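Side-chain contacts in possible metal-dependent hydrolase (Veillonella parvula, PDB 3RPC), which is probably a metal-dependent hydrolase of the metallo-beta-lactamase superfamily that binds two zinc ions: residues A[42-45]-A[46-49]; A[55-58]-A[59-62]; A[70-74]-A[75-79]; A[93-96]-A[97-101]; A[228-231]-A[232-235]. One frame throughout, in Å; residues are numbered along the deposited sequence.

Contact 1. Residues A[42-45]-A[46-49]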
loop_
_atom_site.group_PDB
_atom_site.type_symbol
_atom_site.label_atom_id
_atom_site.label_comp_id
_atom_site.label_asym_id
_atom_site.label_seq_id
_atom_site.Cartn_x
_atom_site.Cartn_y
_atom_site.Cartn_z
ATOM N N THR A 42 19.082 9.300 14.688
ATOM C CA THR A 42 19.452 8.567 13.481
ATOM C C THR A 42 20.956 8.360 13.375
ATOM O O THR A 42 21.744 8.988 14.079
ATOM C CB THR A 42 18.957 9.275 12.193
ATOM O OG1 THR A 42 19.599 10.549 12.055
ATOM C CG2 THR A 42 17.433 9.453 12.219
ATOM N N PHE A 43 21.336 7.446 12.491
ATOM C CA PHE A 43 22.732 7.186 12.176
ATOM C C PHE A 43 23.477 8.498 11.898
ATOM O O PHE A 43 23.019 9.335 11.114
ATOM C CB PHE A 43 22.768 6.247 10.963
ATOM C CG PHE A 43 24.150 5.846 10.515
ATOM C CD1 PHE A 43 24.817 4.793 11.127
ATOM C CD2 PHE A 43 24.766 6.491 9.464
ATOM C CE1 PHE A 43 26.073 4.406 10.694
ATOM C CE2 PHE A 43 26.028 6.118 9.026
ATOM C CZ PHE A 43 26.689 5.070 9.646
ATOM N N ASN A 44 24.613 8.689 12.556
ATOM C CA ASN A 44 25.477 9.839 12.295
ATOM C C ASN A 44 24.755 11.172 12.546
ATOM O O ASN A 44 24.921 12.125 11.784
ATOM C CB ASN A 44 25.984 9.768 10.846
ATOM C CG ASN A 44 27.041 10.809 10.523
ATOM O OD1 ASN A 44 27.865 11.170 11.360
ATOM N ND2 ASN A 44 27.011 11.303 9.289
ATOM N N TYR A 45 23.959 11.237 13.611
ATOM C CA TYR A 45 23.130 12.416 13.876
ATOM C C TYR A 45 23.946 13.677 14.131
ATOM O O TYR A 45 23.417 14.789 14.017
ATOM C CB TYR A 45 22.158 12.176 15.039
ATOM C CG TYR A 45 22.818 11.991 16.391
ATOM C CD1 TYR A 45 23.147 13.086 17.187
ATOM C CD2 TYR A 45 23.082 10.723 16.883
ATOM C CE1 TYR A 45 23.739 12.913 18.428
ATOM C CE2 TYR A 45 23.674 10.543 18.117
ATOM C CZ TYR A 45 23.996 11.638 18.885
ATOM O OH TYR A 45 24.583 11.437 20.113
ATOM N N GLN A 46 25.223 13.521 14.468
ATOM C CA GLN A 46 26.087 14.672 14.756
ATOM C C GLN A 46 26.366 15.527 13.521
ATOM O O GLN A 46 26.705 16.708 13.630
ATOM C CB GLN A 46 27.409 14.209 15.379
ATOM C CG GLN A 46 27.259 13.539 16.738
ATOM C CD GLN A 46 27.178 12.025 16.651
ATOM O OE1 GLN A 46 26.797 11.459 15.617
ATOM N NE2 GLN A 46 27.547 11.357 17.743
ATOM N N GLN A 47 26.214 14.930 12.346
ATOM C CA GLN A 47 26.544 15.591 11.093
ATOM C C GLN A 47 25.399 16.485 10.623
ATOM O O GLN A 47 24.239 16.067 10.585
ATOM C CB GLN A 47 26.878 14.541 10.031
ATOM C CG GLN A 47 27.165 15.105 8.650
ATOM C CD GLN A 47 28.454 14.555 8.073
ATOM O OE1 GLN A 47 28.616 13.339 7.927
ATOM N NE2 GLN A 47 29.392 15.446 7.764
ATOM N N ARG A 48 25.729 17.726 10.273
ATOM C CA ARG A 48 24.725 18.659 9.768
ATOM C C ARG A 48 24.363 18.333 8.320
ATOM O O ARG A 48 25.095 17.628 7.630
ATOM C CB ARG A 48 25.230 20.102 9.902
ATOM C CG ARG A 48 25.486 20.514 11.356
ATOM C CD ARG A 48 25.771 22.007 11.511
ATOM N NE ARG A 48 24.673 22.839 11.024
ATOM C CZ ARG A 48 23.573 23.112 11.715
ATOM N NH1 ARG A 48 22.634 23.887 11.181
ATOM N NH2 ARG A 48 23.404 22.622 12.934
HETATM N N MSE A 49 23.230 18.853 7.860
HETATM C CA MSE A 49 22.729 18.537 6.524
HETATM C C MSE A 49 21.986 19.727 5.939
HETATM O O MSE A 49 21.509 20.594 6.680
HETATM C CB MSE A 49 21.782 17.327 6.578
HETATM C CG MSE A 49 20.713 17.418 7.648
HETATM SE SE MSE A 49 19.380 15.996 7.522
HETATM C CE MSE A 49 18.172 16.872 6.270
#

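Contact 2. Residues A[55-58]-A[59-62]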
loop_
_atom_site.group_PDB
_atom_site.type_symbol
_atom_site.label_atom_id
_atom_site.label_comp_id
_atom_site.label_asym_id
_atom_site.label_seq_id
_atom_site.Cartn_x
_atom_site.Cartn_y
_atom_site.Cartn_z
ATOM N N PRO A 55 24.236 21.901 -6.758
ATOM C CA PRO A 55 25.228 21.915 -7.845
ATOM C C PRO A 55 24.968 22.992 -8.897
ATOM O O PRO A 55 25.763 23.125 -9.836
ATOM C CB PRO A 55 25.045 20.535 -8.480
ATOM C CG PRO A 55 23.583 20.258 -8.285
ATOM C CD PRO A 55 23.271 20.793 -6.905
ATOM N N LEU A 56 23.880 23.739 -8.751
ATOM C CA LEU A 56 23.572 24.809 -9.693
ATOM C C LEU A 56 22.859 25.944 -8.983
ATOM O O LEU A 56 22.364 25.779 -7.871
ATOM C CB LEU A 56 22.732 24.275 -10.856
ATOM C CG LEU A 56 21.268 23.901 -10.619
ATOM C CD1 LEU A 56 20.642 23.424 -11.919
ATOM C CD2 LEU A 56 21.105 22.838 -9.526
ATOM N N SER A 57 22.835 27.111 -9.620
ATOM C CA SER A 57 22.146 28.270 -9.064
ATOM C C SER A 57 20.644 28.034 -9.030
ATOM O O SER A 57 20.100 27.245 -9.811
ATOM C CB SER A 57 22.440 29.516 -9.905
ATOM O OG SER A 57 21.776 29.418 -11.151
HETATM N N MSE A 58 19.972 28.726 -8.125
HETATM C CA MSE A 58 18.527 28.592 -8.000
HETATM C C MSE A 58 17.834 28.959 -9.313
HETATM O O MSE A 58 16.837 28.348 -9.700
HETATM C CB MSE A 58 18.005 29.453 -6.849
HETATM C CG MSE A 58 16.534 29.261 -6.557
HETATM SE SE MSE A 58 16.078 27.465 -5.945
HETATM C CE MSE A 58 17.129 27.413 -4.325
ATOM N N ASP A 59 18.368 29.953 -10.007
ATOM C CA ASP A 59 17.792 30.336 -11.286
ATOM C C ASP A 59 17.825 29.188 -12.285
ATOM O O ASP A 59 16.828 28.915 -12.958
ATOM C CB ASP A 59 18.515 31.543 -11.875
ATOM C CG ASP A 59 18.012 31.891 -13.259
ATOM O OD1 ASP A 59 16.874 32.397 -13.360
ATOM O OD2 ASP A 59 18.748 31.651 -14.241
ATOM N N ASP A 60 18.970 28.517 -12.380
ATOM C CA ASP A 60 19.114 27.398 -13.304
ATOM C C ASP A 60 18.252 26.226 -12.856
ATOM O O ASP A 60 17.668 25.524 -13.677
ATOM C CB ASP A 60 20.580 26.980 -13.442
ATOM C CG ASP A 60 21.369 27.925 -14.332
ATOM O OD1 ASP A 60 22.579 27.689 -14.535
ATOM O OD2 ASP A 60 20.774 28.903 -14.837
ATOM N N LEU A 61 18.163 26.029 -11.548
ATOM C CA LEU A 61 17.351 24.939 -11.017
ATOM C C LEU A 61 15.891 25.133 -11.408
ATOM O O LEU A 61 15.230 24.199 -11.863
ATOM C CB LEU A 61 17.502 24.861 -9.496
ATOM C CG LEU A 61 16.846 23.680 -8.768
ATOM C CD1 LEU A 61 17.563 23.415 -7.451
ATOM C CD2 LEU A 61 15.372 23.929 -8.535
ATOM N N LEU A 62 15.383 26.351 -11.251
ATOM C CA LEU A 62 13.953 26.574 -11.433
ATOM C C LEU A 62 13.544 26.846 -12.877
ATOM O O LEU A 62 12.365 26.757 -13.206
ATOM C CB LEU A 62 13.484 27.736 -10.554
ATOM C CG LEU A 62 13.597 27.536 -9.044
ATOM C CD1 LEU A 62 13.251 28.827 -8.318
ATOM C CD2 LEU A 62 12.703 26.393 -8.591
#

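Contact 3. Residues A[70-74]-A[75-79]. With ZN (zinc ion), chain E; ZN (zinc ion), chain F.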
loop_
_atom_site.group_PDB
_atom_site.type_symbol
_atom_site.label_atom_id
_atom_site.label_comp_id
_atom_site.label_asym_id
_atom_site.label_seq_id
_atom_site.Cartn_x
_atom_site.Cartn_y
_atom_site.Cartn_z
ATOM N N VAL A 70 5.865 15.876 -5.331
ATOM C CA VAL A 70 6.307 15.762 -3.951
ATOM C C VAL A 70 5.805 14.424 -3.419
ATOM O O VAL A 70 4.610 14.258 -3.156
ATOM C CB VAL A 70 5.748 16.928 -3.108
ATOM C CG1 VAL A 70 6.263 16.865 -1.681
ATOM C CG2 VAL A 70 6.128 18.268 -3.747
ATOM N N THR A 71 6.714 13.458 -3.283
ATOM C CA THR A 71 6.300 12.104 -2.908
ATOM C C THR A 71 5.839 12.010 -1.459
ATOM O O THR A 71 5.040 11.131 -1.110
ATOM C CB THR A 71 7.396 11.056 -3.161
ATOM O OG1 THR A 71 8.535 11.326 -2.326
ATOM C CG2 THR A 71 7.796 11.041 -4.630
ATOM N N HIS A 72 6.363 12.904 -0.631
ATOM C CA HIS A 72 5.991 13.031 0.777
ATOM C C HIS A 72 6.673 14.270 1.324
ATOM O O HIS A 72 7.551 14.828 0.666
ATOM C CB HIS A 72 6.317 11.767 1.606
ATOM C CG HIS A 72 7.781 11.437 1.726
ATOM N ND1 HIS A 72 8.617 11.293 0.637
ATOM C CD2 HIS A 72 8.538 11.155 2.816
ATOM C CE1 HIS A 72 9.823 10.938 1.051
ATOM N NE2 HIS A 72 9.807 10.863 2.369
ATOM N N THR A 73 6.285 14.697 2.518
ATOM C CA THR A 73 6.744 15.994 3.007
ATOM C C THR A 73 7.786 15.913 4.118
ATOM O O THR A 73 7.930 16.842 4.911
ATOM C CB THR A 73 5.572 16.899 3.414
ATOM O OG1 THR A 73 4.780 16.244 4.410
ATOM C CG2 THR A 73 4.717 17.212 2.195
ATOM N N HIS A 74 8.528 14.812 4.169
ATOM C CA HIS A 74 9.733 14.790 4.986
ATOM C C HIS A 74 10.659 15.926 4.532
ATOM O O HIS A 74 10.711 16.262 3.348
ATOM C CB HIS A 74 10.459 13.449 4.862
ATOM C CG HIS A 74 9.906 12.383 5.754
ATOM N ND1 HIS A 74 10.307 11.067 5.673
ATOM C CD2 HIS A 74 8.996 12.441 6.753
ATOM C CE1 HIS A 74 9.659 10.357 6.581
ATOM N NE2 HIS A 74 8.858 11.167 7.251
ATOM N N LEU A 75 11.398 16.486 5.485
ATOM C CA LEU A 75 12.292 17.620 5.239
ATOM C C LEU A 75 13.189 17.434 4.023
ATOM O O LEU A 75 13.399 18.379 3.248
ATOM C CB LEU A 75 13.149 17.892 6.479
ATOM C CG LEU A 75 14.164 19.033 6.395
ATOM C CD1 LEU A 75 13.436 20.338 6.175
ATOM C CD2 LEU A 75 15.002 19.097 7.661
ATOM N N ASP A 76 13.747 16.236 3.866
ATOM C CA ASP A 76 14.711 15.989 2.801
ATOM C C ASP A 76 14.059 15.759 1.438
ATOM O O ASP A 76 14.737 15.370 0.485
ATOM C CB ASP A 76 15.676 14.849 3.164
ATOM C CG ASP A 76 14.965 13.532 3.392
ATOM O OD1 ASP A 76 13.995 13.516 4.177
ATOM O OD2 ASP A 76 15.399 12.508 2.799
ATOM N N HIS A 77 12.749 16.017 1.358
ATOM C CA HIS A 77 12.001 15.974 0.099
ATOM C C HIS A 77 11.163 17.230 -0.155
ATOM O O HIS A 77 10.609 17.392 -1.235
ATOM C CB HIS A 77 11.105 14.732 0.074
ATOM C CG HIS A 77 11.881 13.462 0.166
ATOM N ND1 HIS A 77 12.102 12.646 -0.920
ATOM C CD2 HIS A 77 12.542 12.903 1.204
ATOM C CE1 HIS A 77 12.859 11.628 -0.550
ATOM N NE2 HIS A 77 13.135 11.760 0.734
ATOM N N TRP A 78 11.070 18.100 0.846
ATOM C CA TRP A 78 10.207 19.277 0.773
ATOM C C TRP A 78 10.581 20.187 1.930
ATOM O O TRP A 78 10.308 19.872 3.092
ATOM C CB TRP A 78 8.725 18.881 0.875
ATOM C CG TRP A 78 7.763 20.033 0.748
ATOM C CD1 TRP A 78 6.968 20.554 1.728
ATOM C CD2 TRP A 78 7.501 20.796 -0.432
ATOM N NE1 TRP A 78 6.225 21.603 1.228
ATOM C CE2 TRP A 78 6.538 21.771 -0.097
ATOM C CE3 TRP A 78 7.997 20.754 -1.738
ATOM C CZ2 TRP A 78 6.057 22.696 -1.029
ATOM C CZ3 TRP A 78 7.524 21.670 -2.660
ATOM C CH2 TRP A 78 6.561 22.630 -2.299
ATOM N N ASP A 79 11.242 21.299 1.635
ATOM C CA ASP A 79 11.745 22.134 2.725
ATOM C C ASP A 79 11.351 23.600 2.579
ATOM O O ASP A 79 10.779 24.000 1.559
ATOM C CB ASP A 79 13.267 21.968 2.912
ATOM C CG ASP A 79 14.085 22.634 1.817
ATOM O OD1 ASP A 79 13.582 22.809 0.682
ATOM O OD2 ASP A 79 15.262 22.959 2.106
HETATM ZN ZN ZN E . 11.329 10.085 3.823
HETATM ZN ZN ZN F . 14.210 10.501 2.195
HETATM O O HOH W 1 8.529 19.506 4.991
HETATM O O HOH W 2 13.012 11.147 4.054
HETATM O O HOH W 3 15.238 8.950 3.957
#

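Contact 4. Residues A[93-96]-A[97-101]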
loop_
_atom_site.group_PDB
_atom_site.type_symbol
_atom_site.label_atom_id
_atom_site.label_comp_id
_atom_site.label_asym_id
_atom_site.label_seq_id
_atom_site.Cartn_x
_atom_site.Cartn_y
_atom_site.Cartn_z
ATOM N N PHE A 93 2.097 17.971 -7.478
ATOM C CA PHE A 93 1.458 16.667 -7.374
ATOM C C PHE A 93 1.851 16.050 -6.045
ATOM O O PHE A 93 3.025 16.032 -5.697
ATOM C CB PHE A 93 1.907 15.774 -8.535
ATOM C CG PHE A 93 1.348 16.208 -9.861
ATOM C CD1 PHE A 93 0.108 15.760 -10.277
ATOM C CD2 PHE A 93 2.065 17.057 -10.686
ATOM C CE1 PHE A 93 -0.425 16.167 -11.489
ATOM C CE2 PHE A 93 1.539 17.471 -11.908
ATOM C CZ PHE A 93 0.296 17.018 -12.310
ATOM N N VAL A 94 0.861 15.566 -5.304
ATOM C CA VAL A 94 1.085 15.049 -3.960
ATOM C C VAL A 94 0.367 13.715 -3.764
ATOM O O VAL A 94 -0.416 13.292 -4.613
ATOM C CB VAL A 94 0.614 16.062 -2.889
ATOM C CG1 VAL A 94 1.345 17.395 -3.052
ATOM C CG2 VAL A 94 -0.906 16.257 -2.955
ATOM N N GLN A 95 0.654 13.038 -2.652
ATOM C CA GLN A 95 0.172 11.662 -2.450
ATOM C C GLN A 95 -1.187 11.517 -1.775
ATOM O O GLN A 95 -1.839 10.487 -1.913
ATOM C CB GLN A 95 1.201 10.850 -1.641
ATOM C CG GLN A 95 1.262 11.252 -0.182
ATOM C CD GLN A 95 2.267 10.449 0.632
ATOM O OE1 GLN A 95 2.530 9.275 0.352
ATOM N NE2 GLN A 95 2.814 11.079 1.660
ATOM N N ASN A 96 -1.620 12.535 -1.038
ATOM C CA ASN A 96 -2.817 12.388 -0.225
ATOM C C ASN A 96 -3.343 13.749 0.221
ATOM O O ASN A 96 -2.722 14.782 -0.040
ATOM C CB ASN A 96 -2.573 11.445 0.968
ATOM C CG ASN A 96 -1.538 11.974 1.952
ATOM O OD1 ASN A 96 -1.276 13.175 2.020
ATOM N ND2 ASN A 96 -0.931 11.066 2.718
ATOM N N THR A 97 -4.493 13.736 0.881
ATOM C CA THR A 97 -5.137 14.975 1.302
ATOM C C THR A 97 -4.309 15.729 2.348
ATOM O O THR A 97 -4.249 16.958 2.319
ATOM C CB THR A 97 -6.549 14.699 1.835
ATOM O OG1 THR A 97 -7.330 14.127 0.780
ATOM C CG2 THR A 97 -7.205 16.001 2.305
ATOM N N ALA A 98 -3.678 15.006 3.268
ATOM C CA ALA A 98 -2.898 15.665 4.317
ATOM C C ALA A 98 -1.772 16.501 3.719
ATOM O O ALA A 98 -1.536 17.641 4.134
ATOM C CB ALA A 98 -2.342 14.645 5.297
ATOM N N ASP A 99 -1.084 15.936 2.734
ATOM C CA ASP A 99 -0.001 16.651 2.075
ATOM C C ASP A 99 -0.559 17.814 1.255
ATOM O O ASP A 99 0.053 18.879 1.208
ATOM C CB ASP A 99 0.847 15.710 1.208
ATOM C CG ASP A 99 1.748 14.793 2.037
ATOM O OD1 ASP A 99 1.633 14.774 3.286
ATOM O OD2 ASP A 99 2.557 14.063 1.430
ATOM N N LYS A 100 -1.706 17.620 0.610
ATOM C CA LYS A 100 -2.328 18.721 -0.123
ATOM C C LYS A 100 -2.660 19.859 0.831
ATOM O O LYS A 100 -2.394 21.024 0.536
ATOM C CB LYS A 100 -3.587 18.283 -0.889
ATOM C CG LYS A 100 -4.348 19.479 -1.474
ATOM C CD LYS A 100 -5.288 19.073 -2.582
ATOM C CE LYS A 100 -6.062 20.296 -3.094
ATOM N NZ LYS A 100 -6.843 19.983 -4.319
ATOM N N GLU A 101 -3.228 19.530 1.983
ATOM C CA GLU A 101 -3.609 20.575 2.932
ATOM C C GLU A 101 -2.387 21.328 3.419
ATOM O O GLU A 101 -2.401 22.564 3.530
ATOM C CB GLU A 101 -4.384 19.990 4.107
ATOM C CG GLU A 101 -5.797 19.553 3.733
ATOM C CD GLU A 101 -6.512 18.853 4.870
ATOM O OE1 GLU A 101 -5.888 18.653 5.933
ATOM O OE2 GLU A 101 -7.697 18.500 4.697
HETATM O O HOH W 4 2.723 14.235 -1.151
HETATM O O HOH W 5 0.848 12.213 4.770
#

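Contact 5. Residues A[228-231]-A[232-235]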
loop_
_atom_site.group_PDB
_atom_site.type_symbol
_atom_site.label_atom_id
_atom_site.label_comp_id
_atom_site.label_asym_id
_atom_site.label_seq_id
_atom_site.Cartn_x
_atom_site.Cartn_y
_atom_site.Cartn_z
ATOM N N ASP A 228 24.769 10.825 -0.113
ATOM C CA ASP A 228 25.812 11.821 0.120
ATOM C C ASP A 228 25.244 13.208 0.437
ATOM O O ASP A 228 25.868 14.223 0.104
ATOM C CB ASP A 228 26.749 11.915 -1.093
ATOM C CG ASP A 228 27.437 10.593 -1.442
ATOM O OD1 ASP A 228 27.318 9.617 -0.690
ATOM O OD2 ASP A 228 28.107 10.545 -2.498
ATOM N N THR A 229 24.086 13.266 1.085
ATOM C CA THR A 229 23.445 14.550 1.378
ATOM C C THR A 229 22.939 14.652 2.818
ATOM O O THR A 229 23.342 15.560 3.558
ATOM C CB THR A 229 22.275 14.830 0.416
ATOM O OG1 THR A 229 22.716 14.664 -0.937
ATOM C CG2 THR A 229 21.755 16.264 0.607
ATOM N N VAL A 230 22.040 13.752 3.213
ATOM C CA VAL A 230 21.534 13.775 4.581
ATOM C C VAL A 230 22.467 12.976 5.487
ATOM O O VAL A 230 23.337 12.243 5.005
ATOM C CB VAL A 230 20.061 13.289 4.705
ATOM C CG1 VAL A 230 19.118 14.225 3.935
ATOM C CG2 VAL A 230 19.888 11.845 4.239
ATOM N N ASN A 231 22.314 13.143 6.794
ATOM C CA ASN A 231 23.286 12.578 7.724
ATOM C C ASN A 231 23.196 11.070 7.871
ATOM O O ASN A 231 24.219 10.418 8.105
ATOM C CB ASN A 231 23.151 13.205 9.107
ATOM C CG ASN A 231 21.810 12.912 9.735
ATOM O OD1 ASN A 231 20.815 13.544 9.398
ATOM N ND2 ASN A 231 21.765 11.934 10.642
ATOM N N HIS A 232 21.985 10.520 7.769
ATOM C CA HIS A 232 21.767 9.134 8.189
ATOM C C HIS A 232 21.799 8.081 7.085
ATOM O O HIS A 232 21.595 6.901 7.358
ATOM C CB HIS A 232 20.495 8.995 9.043
ATOM C CG HIS A 232 19.227 9.372 8.338
ATOM N ND1 HIS A 232 19.194 10.231 7.260
ATOM C CD2 HIS A 232 17.939 9.023 8.577
ATOM C CE1 HIS A 232 17.943 10.388 6.859
ATOM N NE2 HIS A 232 17.161 9.668 7.644
ATOM N N THR A 233 22.090 8.497 5.857
ATOM C CA THR A 233 22.224 7.553 4.756
ATOM C C THR A 233 23.587 6.857 4.841
ATOM O O THR A 233 24.630 7.440 4.492
ATOM C CB THR A 233 22.005 8.236 3.395
ATOM O OG1 THR A 233 22.601 9.549 3.398
ATOM C CG2 THR A 233 20.531 8.410 3.159
ATOM N N ALA A 234 23.558 5.620 5.326
ATOM C CA ALA A 234 24.758 4.859 5.649
ATOM C C ALA A 234 25.419 4.226 4.435
ATOM O O ALA A 234 26.503 3.656 4.543
ATOM C CB ALA A 234 24.412 3.794 6.670
ATOM N N THR A 235 24.773 4.332 3.282
ATOM C CA THR A 235 25.334 3.830 2.034
ATOM C C THR A 235 25.593 5.016 1.110
ATOM O O THR A 235 24.670 5.769 0.776
ATOM C CB THR A 235 24.390 2.838 1.361
ATOM O OG1 THR A 235 24.282 1.664 2.186
ATOM C CG2 THR A 235 24.900 2.451 -0.027
HETATM O O HOH W 6 24.667 8.421 1.487
HETATM O O HOH W 7 21.832 11.434 1.408
HETATM O O HOH W 8 24.927 10.771 3.339
HETATM O O HOH W 9 25.983 8.819 6.695
#

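Contact 1. Residues A[42-45]-A[46-49]
Asn44 ND2 gives a hydrogen bond to Gln47 OE1 at 2.9 Å and a second one to the backbone O of Asn231, a residue far along the chain, so one amide nitrogen ties the turn to itself and to a distant loop. The bond within the turn is well formed: OE1 lies in the plane of the Asn44 amide, and ND2 arrives in the carbonyl plane of Gln47 on a lone pair, although the two amide planes stand at 90° to each other. Behind this bond the Gln47 CB packs against the same nitrogen, 3.3 Å from Asn44 ND2. The backbone does its part through a type I beta turn from Asn44 to Gln47, closed by Gln47 N donating to Asn44 O at 3.1 Å; a type II turn from Thr42 to Tyr45 comes just before it. On the outer side Gln46 folds back over Tyr45. Its chain bends at chi2 (95°), which lays the amide flat on the phenol ring, the planes only 7° apart, with Gln46 CD 3.8 Å above the ring centre and Gln46 NE2 3.7 Å from Tyr45 CZ. This amide-on-ring stack is on the protein surface, whereas the neighbouring Thr42 and Met49 are buried. The double turn belongs to the long loop between strand 22-26 and helix 58-62; Met49 packs there on Phe29 and Phe39, and Asn231, from the loop between strand 221-225 and helix 237-246, bonds to Thr42, Phe43 and Asn44.

Contact 2. Residues A[55-58]-A[59-62]
Ser57 turns OG to the position between its backbone N and carbonyl carbon (chi1 71°), which brings the hydroxyl to Asp60 N at the start of helix 58-62; Leu56 does the same with CG (chi1 72°), and its branched end meets Leu61 in the helix's first turn. Ser57 is the N-cap: its OG accepts from Asp60 N at 3.2 Å in a fairly straight bond, with an N-H...O angle of 162°. Its carbonyl goes on to take the first helical bond, Leu61 N to Ser57 O at 2.9 Å. One residue later Leu62 N repeats the step to Met58 O. Leu56 lies across Leu61 at about a right angle, its CD1 3.6 Å from Leu61 N and its CG 4.0 Å from Leu61 CB, so an apolar methyl packs against the backbone of the turn just beyond the cap. On another side of the helix the selenomethionine Met58, bent at both chi2 and chi3, curls back along the turn. Its CG comes within 3.8 Å of Leu62 CD1, while its SE lies 3.9 Å from that same Leu62 CD1. Leu61 and Leu56 also reach Ile10 of strand 6-11, and Met58 touches Thr81 and Ser85 of helix 80-85. Chemically the hydroxyl of Ser57 supplies the capping bond to an amide N-H; the carboxylates of Asp59 and Asp60, which stand in the first turn, may add a favourable charge-dipole term at the positive end of the helix.

Contact 3. Residues A[70-74]-A[75-79]
His74 and His77 meet through the backbone, where His77 N donates to His74 O at 2.9 Å; this tight turn brings two ligand residues close together, each on its own zinc ion. His74 holds its CG anti to the carbonyl carbon (chi1 -83°), which carries ND1 to the zinc ion of chain E, 2.3 Å away. His77 binds the second zinc ion, its NE2 2.2 Å from the ion of chain F. Over one face of the His77 ring, near its centre, comes the CE1 of His72, 3.4 Å from His77 CD2; the two imidazole planes are inclined at 46°. The run His72, His74, Asp76, His77 is the HxHxDH motif of the metallo-beta-lactamase superfamily, here carrying both zinc ions. His72 NE2 joins His74 on the first, which His132 also binds; Asp76 OD2 joins His77 on the second, together with His226, and Asp168 bridges the two ions. A water bound to both ions donates to Asp76 OD1 at 2.6 Å. The nitrogens of His72 and His77 that are not on zinc are held by second-shell partners: His72 ND1 donates to Thr71 OG1 in its own ring plane at 3.0 Å, and Asp27 OD2 bonds both to Thr71 OG1 and to His77 ND1. Val70 CG2 packs 3.7 Å from Trp78 CE3, and Trp78 NE1 is bonded to Gln106 OE1. A further water spans Thr73 O and Trp78 O, donating to both.

Contact 4. Residues A[93-96]-A[97-101]
Asn96 caps helix 97-105, the helix of the beta-alpha-beta unit that links strand 92-94 to strand 111-113, by accepting from Asp99 N. Its CG sits between the backbone N and the carbonyl carbon (chi1 64°), which swings OD1 beneath the first turn to 2.9 Å from Asp99 N, nearly in line with the side-chain C=O. The backbone O of Asn96 takes the next amide, Lys100 N, at 3.1 Å. Gln95 adopts a similar first torsion (72°) but then runs fully extended, reaching Asp99 with its amide: NE2 donates to Asp99 OD2 at 3.0 Å, approaching from above the carboxylate plane, and also bonds to Asp149 O. The amide and carboxylate planes are 46° apart. Before the cap, Val94 CG2 packs against Lys100 CB, 3.9 Å away, the two side chains crossing at about a right angle; the extended lysine carries NZ on to Val111 O. At the subunit boundary Thr97 OG1 is bonded to Glu116 of the second subunit. Two waters also donate to the carboxylate: one accepts from Gln95 N and donates to Asp99 OD2 at 2.6 Å, the other accepts from Asn96 ND2 and donates to Asp99 OD1 at 3.1 Å.

Contact 5. Residues A[228-231]-A[232-235]
Val230 and Thr233 meet across a curled loop with no regular helix or strand: Asp228 has positive phi (56°), Val230 is extended, and Asn231 and His232 take turn-like angles. Four waters bridge polar atoms across the bend. One accepts from Asp228 N and donates to Thr233 O and Thr235 O, and another donates to both Asn231 O and Thr233 O. Two more reach Thr233 OG1, at 2.8 and 2.6 Å, the first also accepting from Val230 N and the second donating to Val230 O. Val230 and His232 run side by side in the same direction, with Val230 CG2 in the plane of the imidazole at its edge, 3.5 Å from His232 ND1; the same methyl is 3.7 Å from Thr233 CG2. The Asn231 amide bonds to the 39-43 loop, through ND2 to Phe43 O and Thr42 OG1 and through OD1 to Phe39 N. Asp228 makes a salt bridge with Arg237. The chemistry is thus divided: polar atoms of the bend are bridged by water, whereas His232 ND1 is buried beside the valine methyl with no polar partner in the model.

In the fold
Contact 3 holds the zinc-binding loop at the centre of the set. Contact 4 adjoins it, centres about 11 Å apart: Val70 N and Phe93 O are 2.9 Å apart, a probable hydrogen bond between the residue after strand 67-69 and strand 92-94, and Gln95 and Asp99 pack on His72. On another side contact 5 touches contact 3 where Val230 CG1 meets Asp76 CB at 3.6 Å, and the His232 side chain lies about 6 Å from a zinc ion. Contact 1 stands behind contact 5, centres about 8 Å apart, and reaches contact 3 through Met49 on Leu75. Contact 2 touches none of the others, its nearest atoms staying about 8 Å from contact 3.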